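Local structure of DNA repair protein RAD7 (Saccharomyces cerevisiae, 5ZB2) at residues D90-L95 / L105-C110; Y120-L125 / E145-I150. The protein takes part in global genome nucleotide excision repair of nontranscribed DNA, as a component of the global genome repair complex, and interacts with Elc1. One frame throughout, in Å; residues are numbered along the deposited sequence.

Contact 1: residues D90-L95 / L105-C110. With 9FO (3,6,9,12,15,18,21,24,27,30,33,36,39,42,45,48,51,54,57-nonadecaoxanonapentacontane-1,59-diol), chain K.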
loop_
_atom_site.group_PDB
_atom_site.type_symbol
_atom_site.label_atom_id
_atom_site.label_comp_id
_atom_site.label_asym_id
_atom_site.label_seq_id
_atom_site.Cartn_x
_atom_site.Cartn_y
_atom_site.Cartn_z
ATOM N N ASP A 90 -0.311 3.317 4.462
ATOM C CA ASP A 90 0.530 3.269 3.271
ATOM C C ASP A 90 1.602 4.350 3.313
ATOM O O ASP A 90 2.725 4.138 2.840
ATOM C CB ASP A 90 -0.324 3.411 2.008
ATOM C CG ASP A 90 -0.970 2.102 1.583
ATOM O OD1 ASP A 90 -0.477 1.027 1.988
ATOM O OD2 ASP A 90 -1.964 2.147 0.827
ATOM N N GLY A 91 1.278 5.519 3.867
ATOM C CA GLY A 91 2.291 6.548 4.042
ATOM C C GLY A 91 3.474 6.060 4.854
ATOM O O GLY A 91 4.632 6.288 4.493
ATOM N N TYR A 92 3.199 5.369 5.965
ATOM C CA TYR A 92 4.277 4.843 6.794
ATOM C C TYR A 92 5.089 3.799 6.042
ATOM O O TYR A 92 6.321 3.748 6.168
ATOM C CB TYR A 92 3.702 4.248 8.079
ATOM C CG TYR A 92 3.070 5.264 9.003
ATOM C CD1 TYR A 92 3.849 6.202 9.672
ATOM C CD2 TYR A 92 1.700 5.277 9.222
ATOM C CE1 TYR A 92 3.279 7.131 10.521
ATOM C CE2 TYR A 92 1.122 6.203 10.073
ATOM C CZ TYR A 92 1.916 7.124 10.719
ATOM O OH TYR A 92 1.347 8.045 11.563
ATOM N N LYS A 93 4.419 2.954 5.255
ATOM C CA LYS A 93 5.129 1.944 4.477
ATOM C C LYS A 93 6.034 2.590 3.433
ATOM O O LYS A 93 7.167 2.146 3.225
ATOM C CB LYS A 93 4.123 0.998 3.817
ATOM C CG LYS A 93 3.386 0.093 4.804
ATOM C CD LYS A 93 1.989 -0.301 4.316
ATOM C CE LYS A 93 2.037 -1.177 3.070
ATOM N NZ LYS A 93 0.672 -1.564 2.603
ATOM N N THR A 94 5.556 3.647 2.770
ATOM C CA THR A 94 6.363 4.290 1.737
ATOM C C THR A 94 7.574 4.984 2.348
ATOM O O THR A 94 8.685 4.905 1.806
ATOM C CB THR A 94 5.516 5.289 0.941
ATOM O OG1 THR A 94 4.366 4.628 0.396
ATOM C CG2 THR A 94 6.324 5.899 -0.197
ATOM N N LEU A 95 7.381 5.664 3.480
ATOM C CA LEU A 95 8.501 6.280 4.184
ATOM C C LEU A 95 9.597 5.256 4.462
ATOM O O LEU A 95 10.777 5.496 4.183
ATOM C CB LEU A 95 8.004 6.911 5.487
ATOM C CG LEU A 95 9.069 7.520 6.403
ATOM C CD1 LEU A 95 9.688 8.751 5.754
ATOM C CD2 LEU A 95 8.477 7.854 7.763
ATOM N N LEU A 105 13.732 7.700 14.590
ATOM C CA LEU A 105 12.447 8.097 14.033
ATOM C C LEU A 105 11.472 8.362 15.167
ATOM O O LEU A 105 11.327 7.538 16.074
ATOM C CB LEU A 105 11.891 7.018 13.095
ATOM C CG LEU A 105 10.563 7.340 12.406
ATOM C CD1 LEU A 105 10.706 8.525 11.463
ATOM C CD2 LEU A 105 10.067 6.120 11.658
ATOM N N SER A 106 10.812 9.515 15.112
ATOM C CA SER A 106 9.800 9.887 16.089
ATOM C C SER A 106 8.502 10.165 15.351
ATOM O O SER A 106 8.447 11.074 14.514
ATOM C CB SER A 106 10.237 11.107 16.898
ATOM O OG SER A 106 9.214 11.501 17.795
ATOM N N LEU A 107 7.465 9.389 15.665
ATOM C CA LEU A 107 6.145 9.510 15.045
ATOM C C LEU A 107 5.153 9.883 16.142
ATOM O O LEU A 107 4.707 9.022 16.908
ATOM C CB LEU A 107 5.745 8.208 14.348
ATOM C CG LEU A 107 6.721 7.682 13.293
ATOM C CD1 LEU A 107 6.263 6.342 12.716
ATOM C CD2 LEU A 107 6.909 8.702 12.179
ATOM N N GLN A 108 4.810 11.163 16.219
ATOM C CA GLN A 108 3.922 11.676 17.255
ATOM C C GLN A 108 2.516 11.829 16.685
ATOM O O GLN A 108 2.338 12.378 15.593
ATOM C CB GLN A 108 4.434 13.015 17.791
ATOM C CG GLN A 108 5.885 12.986 18.283
ATOM C CD GLN A 108 6.076 12.126 19.523
ATOM O OE1 GLN A 108 5.440 12.344 20.554
ATOM N NE2 GLN A 108 6.959 11.141 19.425
ATOM N N MET A 109 1.523 11.336 17.425
ATOM C CA MET A 109 0.134 11.334 16.969
ATOM C C MET A 109 -0.011 10.474 15.713
ATOM O O MET A 109 -0.507 10.920 14.675
ATOM C CB MET A 109 -0.367 12.761 16.727
ATOM C CG MET A 109 -0.154 13.701 17.914
ATOM S SD MET A 109 -0.768 15.378 17.636
ATOM C CE MET A 109 -2.533 15.078 17.538
ATOM N N CYS A 110 0.431 9.222 15.823
ATOM C CA CYS A 110 0.455 8.285 14.696
ATOM C C CYS A 110 -0.715 7.302 14.783
ATOM O O CYS A 110 -0.550 6.083 14.787
ATOM C CB CYS A 110 1.795 7.553 14.654
ATOM S SG CYS A 110 2.242 6.664 16.195
HETATM O OAA 9FO K . 7.736 -8.288 -3.376
HETATM C CAB 9FO K . 8.009 -6.943 -3.654
HETATM C CAC 9FO K . 7.585 -6.621 -5.086
HETATM O OAD 9FO K . 8.229 -5.461 -5.530
HETATM C CAE 9FO K . 7.713 -4.267 -5.023
HETATM C CAF 9FO K . 8.724 -3.143 -5.253
HETATM O OAG 9FO K . 8.576 -2.171 -4.259
HETATM C CAH 9FO K . 9.172 -2.504 -3.037
HETATM C CAI 9FO K . 8.242 -2.069 -1.913
HETATM O OAJ 9FO K . 7.297 -3.079 -1.713
HETATM C CAK 9FO K . 6.007 -2.622 -1.428
HETATM C CAL 9FO K . 5.020 -3.773 -1.589
HETATM O OAM 9FO K . 3.896 -3.332 -2.296
HETATM C CAN 9FO K . 3.376 -4.280 -3.181
HETATM C CAO 9FO K . 4.219 -4.297 -4.447
HETATM O OAP 9FO K . 3.421 -3.972 -5.550
HETATM C CAQ 9FO K . 4.147 -3.752 -6.722
HETATM C CAR 9FO K . 4.748 -2.354 -6.677
HETATM O OAS 9FO K . 5.175 -1.970 -7.949
HETATM C CAT 9FO K . 6.327 -1.174 -7.945
HETATM C CAU 9FO K . 6.074 0.166 -7.253
HETATM O OAV 9FO K . 6.981 0.319 -6.201
HETATM C CAW 9FO K . 6.743 1.437 -5.396
HETATM C CAX 9FO K . 7.733 1.442 -4.232
HETATM O OAY 9FO K . 7.121 0.956 -3.071
HETATM C CAZ 9FO K . 6.272 1.865 -2.426
HETATM C CBA 9FO K . 5.893 1.314 -1.054
HETATM O OBB 9FO K . 4.503 1.248 -0.915
HETATM C CBC 9FO K . 3.922 0.016 -1.233
HETATM C CBD 9FO K . 2.460 0.046 -0.800
HETATM O OBE 9FO K . 1.707 0.688 -1.784
HETATM C CBF 9FO K . 0.779 1.590 -1.261
HETATM C CBG 9FO K . -0.055 2.172 -2.395
HETATM O OBH 9FO K . 0.621 1.978 -3.610
HETATM C CBI 9FO K . 0.317 2.915 -4.608
HETATM C CBJ 9FO K . 1.458 2.984 -5.620
HETATM O OBK 9FO K . 1.680 4.327 -5.958
HETATM C CBL 9FO K . 3.025 4.714 -6.031
HETATM C CBM 9FO K . 3.121 6.223 -5.826
HETATM O OBN 9FO K . 4.459 6.588 -5.651
HETATM C CBO 9FO K . 4.881 6.648 -4.318
HETATM C CBP 9FO K . 4.449 7.968 -3.678
HETATM O OBQ 9FO K . 4.308 7.752 -2.302
HETATM C CBR 9FO K . 3.409 8.586 -1.629
HETATM C CBS 9FO K . 2.927 7.822 -0.400
HETATM O OBT 9FO K . 1.536 7.935 -0.309
HETATM C CBU 9FO K . 0.899 6.826 0.258
HETATM C CBV 9FO K . -0.562 6.830 -0.172
HETATM O OBW 9FO K . -0.665 6.177 -1.403
HETATM C CBX 9FO K . -1.960 6.157 -1.932
HETATM C CBY 9FO K . -1.904 5.796 -3.414
HETATM O OBZ 9FO K . -0.888 6.519 -4.050
HETATM C CCA 9FO K . -1.311 7.185 -5.208
HETATM C CCB 9FO K . -0.091 7.627 -6.013
HETATM O OCC 9FO K . 0.370 8.892 -5.631
HETATM C CCD 9FO K . 0.840 9.022 -4.319
HETATM C CCE 9FO K . -0.312 9.543 -3.462
HETATM O OCF 9FO K . 0.087 10.648 -2.703
HETATM C CCG 9FO K . -0.765 10.945 -1.630
HETATM C CCH 9FO K . -2.228 10.959 -2.077
HETATM O OCI 9FO K . -2.986 11.731 -1.188
#
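Y92 makes most of the bridge from helix to strand: its CE1 lies 3.8 Å from CD1 of L107, and its OH, at the far end of the ring, is 3.2 Å from CB of C110. CG anti to the carbonyl carbon (chi1 -66°) carries the ring over to L107 and puts OH against C110; the side chains of Y92 and L107 slide past one another in opposite directions. One turn on, CD2 of L95 meets CD1 of L105 more loosely, at 4.4 Å. No hydrogen bond joins 90-95 to 105-110; the helix spends its charges on other partners. K93 NZ reaches D90 OD1 at 2.9 Å, nearly along that oxygen's C-O bond, and also pairs with E116. D90 OD2 takes K93 of the second Rad7 copy, while the CBF carbon of the bound polyether lies 3.4 Å from D90 CG. Shortened to an alanine here, the residue would lose its carboxylate, which is likely to leave both lysines one partner fewer and weaken the subunit contact. D90 O accepts from both N and OG1 of T94, the hydroxyl sitting above the carbonyl plane. Strand 104-108 runs parallel to its neighbours 78-81 and 130-134, with helix 89-98 laid against it, the strand-helix alternation of a leucine-rich repeat solenoid.

Contact 2: residues Y120-L125 / E145-I150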
loop_
_atom_site.group_PDB
_atom_site.type_symbol
_atom_site.label_atom_id
_atom_site.label_comp_id
_atom_site.label_asym_id
_atom_site.label_seq_id
_atom_site.Cartn_x
_atom_site.Cartn_y
_atom_site.Cartn_z
ATOM N N TYR A 120 6.833 -2.949 8.657
ATOM C CA TYR A 120 7.623 -2.309 7.609
ATOM C C TYR A 120 8.765 -1.499 8.214
ATOM O O TYR A 120 9.911 -1.575 7.757
ATOM C CB TYR A 120 6.733 -1.407 6.754
ATOM C CG TYR A 120 6.242 -2.017 5.462
ATOM C CD1 TYR A 120 5.347 -3.079 5.462
ATOM C CD2 TYR A 120 6.644 -1.499 4.236
ATOM C CE1 TYR A 120 4.883 -3.624 4.277
ATOM C CE2 TYR A 120 6.186 -2.034 3.047
ATOM C CZ TYR A 120 5.306 -3.094 3.072
ATOM O OH TYR A 120 4.851 -3.624 1.887
ATOM N N ILE A 121 8.463 -0.710 9.249
ATOM C CA ILE A 121 9.484 0.109 9.899
ATOM C C ILE A 121 10.607 -0.768 10.438
ATOM O O ILE A 121 11.793 -0.487 10.233
ATOM C CB ILE A 121 8.846 0.964 11.009
ATOM C CG1 ILE A 121 7.985 2.057 10.384
ATOM C CG2 ILE A 121 9.910 1.579 11.925
ATOM C CD1 ILE A 121 7.087 2.765 11.361
ATOM N N ALA A 122 10.250 -1.844 11.139
ATOM C CA ALA A 122 11.261 -2.702 11.749
ATOM C C ALA A 122 12.083 -3.458 10.709
ATOM O O ALA A 122 13.270 -3.719 10.934
ATOM C CB ALA A 122 10.598 -3.694 12.702
ATOM N N GLU A 123 11.480 -3.821 9.575
ATOM C CA GLU A 123 12.143 -4.701 8.622
ATOM C C GLU A 123 12.783 -3.975 7.445
ATOM O O GLU A 123 13.680 -4.539 6.814
ATOM C CB GLU A 123 11.150 -5.742 8.098
ATOM C CG GLU A 123 10.660 -6.689 9.188
ATOM C CD GLU A 123 9.774 -7.803 8.665
ATOM O OE1 GLU A 123 9.059 -7.582 7.662
ATOM O OE2 GLU A 123 9.793 -8.902 9.259
ATOM N N LYS A 124 12.363 -2.748 7.139
ATOM C CA LYS A 124 12.898 -2.022 5.994
ATOM C C LYS A 124 13.899 -0.942 6.375
ATOM O O LYS A 124 14.568 -0.403 5.487
ATOM C CB LYS A 124 11.756 -1.386 5.189
ATOM C CG LYS A 124 10.725 -2.382 4.669
ATOM C CD LYS A 124 11.353 -3.413 3.760
ATOM C CE LYS A 124 10.341 -4.443 3.325
ATOM N NZ LYS A 124 10.989 -5.555 2.571
ATOM N N LEU A 125 14.010 -0.604 7.662
ATOM C CA LEU A 125 14.978 0.381 8.123
ATOM C C LEU A 125 16.094 -0.342 8.866
ATOM O O LEU A 125 16.066 -0.425 10.101
ATOM C CB LEU A 125 14.309 1.424 9.021
ATOM C CG LEU A 125 13.184 2.229 8.372
ATOM C CD1 LEU A 125 12.544 3.150 9.399
ATOM C CD2 LEU A 125 13.690 3.028 7.180
ATOM N N GLU A 145 4.812 -7.675 20.561
ATOM C CA GLU A 145 5.769 -8.766 20.726
ATOM C C GLU A 145 6.517 -9.043 19.427
ATOM O O GLU A 145 7.748 -9.147 19.419
ATOM C CB GLU A 145 5.057 -10.028 21.214
ATOM C CG GLU A 145 6.003 -11.210 21.411
ATOM C CD GLU A 145 5.361 -12.385 22.130
ATOM O OE1 GLU A 145 4.133 -12.357 22.365
ATOM O OE2 GLU A 145 6.092 -13.344 22.458
ATOM N N LYS A 146 5.787 -9.172 18.314
ATOM C CA LYS A 146 6.443 -9.437 17.036
ATOM C C LYS A 146 7.429 -8.332 16.683
ATOM O O LYS A 146 8.522 -8.602 16.172
ATOM C CB LYS A 146 5.406 -9.591 15.927
ATOM C CG LYS A 146 4.558 -10.839 16.036
ATOM C CD LYS A 146 3.720 -11.042 14.786
ATOM C CE LYS A 146 2.756 -12.207 14.943
ATOM N NZ LYS A 146 1.721 -11.939 15.981
ATOM N N PHE A 147 7.060 -7.079 16.948
ATOM C CA PHE A 147 7.949 -5.966 16.635
ATOM C C PHE A 147 9.231 -6.033 17.459
ATOM O O PHE A 147 10.323 -5.772 16.939
ATOM C CB PHE A 147 7.217 -4.642 16.868
ATOM C CG PHE A 147 8.116 -3.444 16.874
ATOM C CD1 PHE A 147 8.588 -2.909 15.692
ATOM C CD2 PHE A 147 8.483 -2.847 18.067
ATOM C CE1 PHE A 147 9.414 -1.806 15.697
ATOM C CE2 PHE A 147 9.305 -1.742 18.078
ATOM C CZ PHE A 147 9.769 -1.218 16.890
ATOM N N PHE A 148 9.124 -6.392 18.740
ATOM C CA PHE A 148 10.312 -6.444 19.592
ATOM C C PHE A 148 11.207 -7.628 19.244
ATOM O O PHE A 148 12.433 -7.522 19.352
ATOM C CB PHE A 148 9.898 -6.497 21.061
ATOM C CG PHE A 148 9.186 -5.260 21.532
ATOM C CD1 PHE A 148 9.663 -4.004 21.204
ATOM C CD2 PHE A 148 8.031 -5.353 22.288
ATOM C CE1 PHE A 148 9.009 -2.866 21.630
ATOM C CE2 PHE A 148 7.373 -4.220 22.713
ATOM C CZ PHE A 148 7.862 -2.977 22.382
ATOM N N VAL A 149 10.629 -8.754 18.822
ATOM C CA VAL A 149 11.452 -9.867 18.349
ATOM C C VAL A 149 12.287 -9.429 17.150
ATOM O O VAL A 149 13.491 -9.700 17.074
ATOM C CB VAL A 149 10.571 -11.084 18.012
ATOM C CG1 VAL A 149 11.387 -12.186 17.336
ATOM C CG2 VAL A 149 9.907 -11.623 19.273
ATOM N N ILE A 150 11.658 -8.734 16.200
ATOM C CA ILE A 150 12.370 -8.274 15.012
ATOM C C ILE A 150 13.460 -7.276 15.379
ATOM O O ILE A 150 14.504 -7.220 14.719
ATOM C CB ILE A 150 11.374 -7.671 13.999
ATOM C CG1 ILE A 150 10.438 -8.763 13.477
ATOM C CG2 ILE A 150 12.114 -7.007 12.834
ATOM C CD1 ILE A 150 9.297 -8.252 12.634
#
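F147 and I150 reach A122 through different torsions. In F147, CG is anti to the backbone N (chi1 167°), which swings the ring across toward the neighbouring helix although the first bond of the side chain does not aim there. In I150 the first bond does point across, and with CG1 beside the backbone N (chi1 -66°) the CG2 methyl is presented to A122 while the longer branch runs on to E123. The single methyl of A122 is thus met by two groups: CB lies 3.7 Å from CD1 of F147, and 3.6 Å from CG2 of I150. The ring takes that methyl obliquely, with CD1 and CE1 about equally near.

E123 forms the outer margin. Its chain, extended beyond CG, crosses I150 at about a right angle; CG packs on the CG2 methyl, and OE2 comes to 3.5 Å from CD1 of I150, a carboxylate oxygen beside a methyl and no polar bond.

The short segments of the two helices run nearly parallel, their axes 13° apart and 9.7 Å from each other at closest approach. A122 and I150 have the nearest CA pair, at 6.6 Å, a spacing consistent with the small side chain of A122. F147 also rests on L118 and I150 on L119, one turn earlier on helix 115-124. Beyond the helix ends, R154 NH1 donates to the backbone oxygens of both A122 and I150, tying the two C-terminal ends together. Such side-by-side helices form the outer, helical side of a leucine-rich repeat solenoid.

Between these segments the association is apolar, without a hydrogen bond or salt bridge. Cohesion rests on methyl and ring packing around A122, while the charged group of E123 stays at the solvent-exposed margin, where a small ether, probably from the crystallisation liquor, also lies close.

How the contacts relate
Contacts 1 and 2 follow one another along the solenoid, 14 Å apart between centres. Contact 1 sets a helix against a strand, and all of its touching residues are buried; contact 2 sets helix beside helix on the outer layer, with a buried inner part and an exposed margin. Both are apolar across their segments, but charges near contact 1 are paired within the helix, with E116 of helix 115-124 and with a second subunit, whereas the glutamate of contact 2 lies at the exposed edge of the packing. Helix 115-124 joins them: CD1 of I121 packs on CD1 of L107 at 3.9 Å, and CD2 of Y120 on CB of K93 at 3.6 Å. The long polyether touches D90, G91, T94 and Y120, which take no part across either pair.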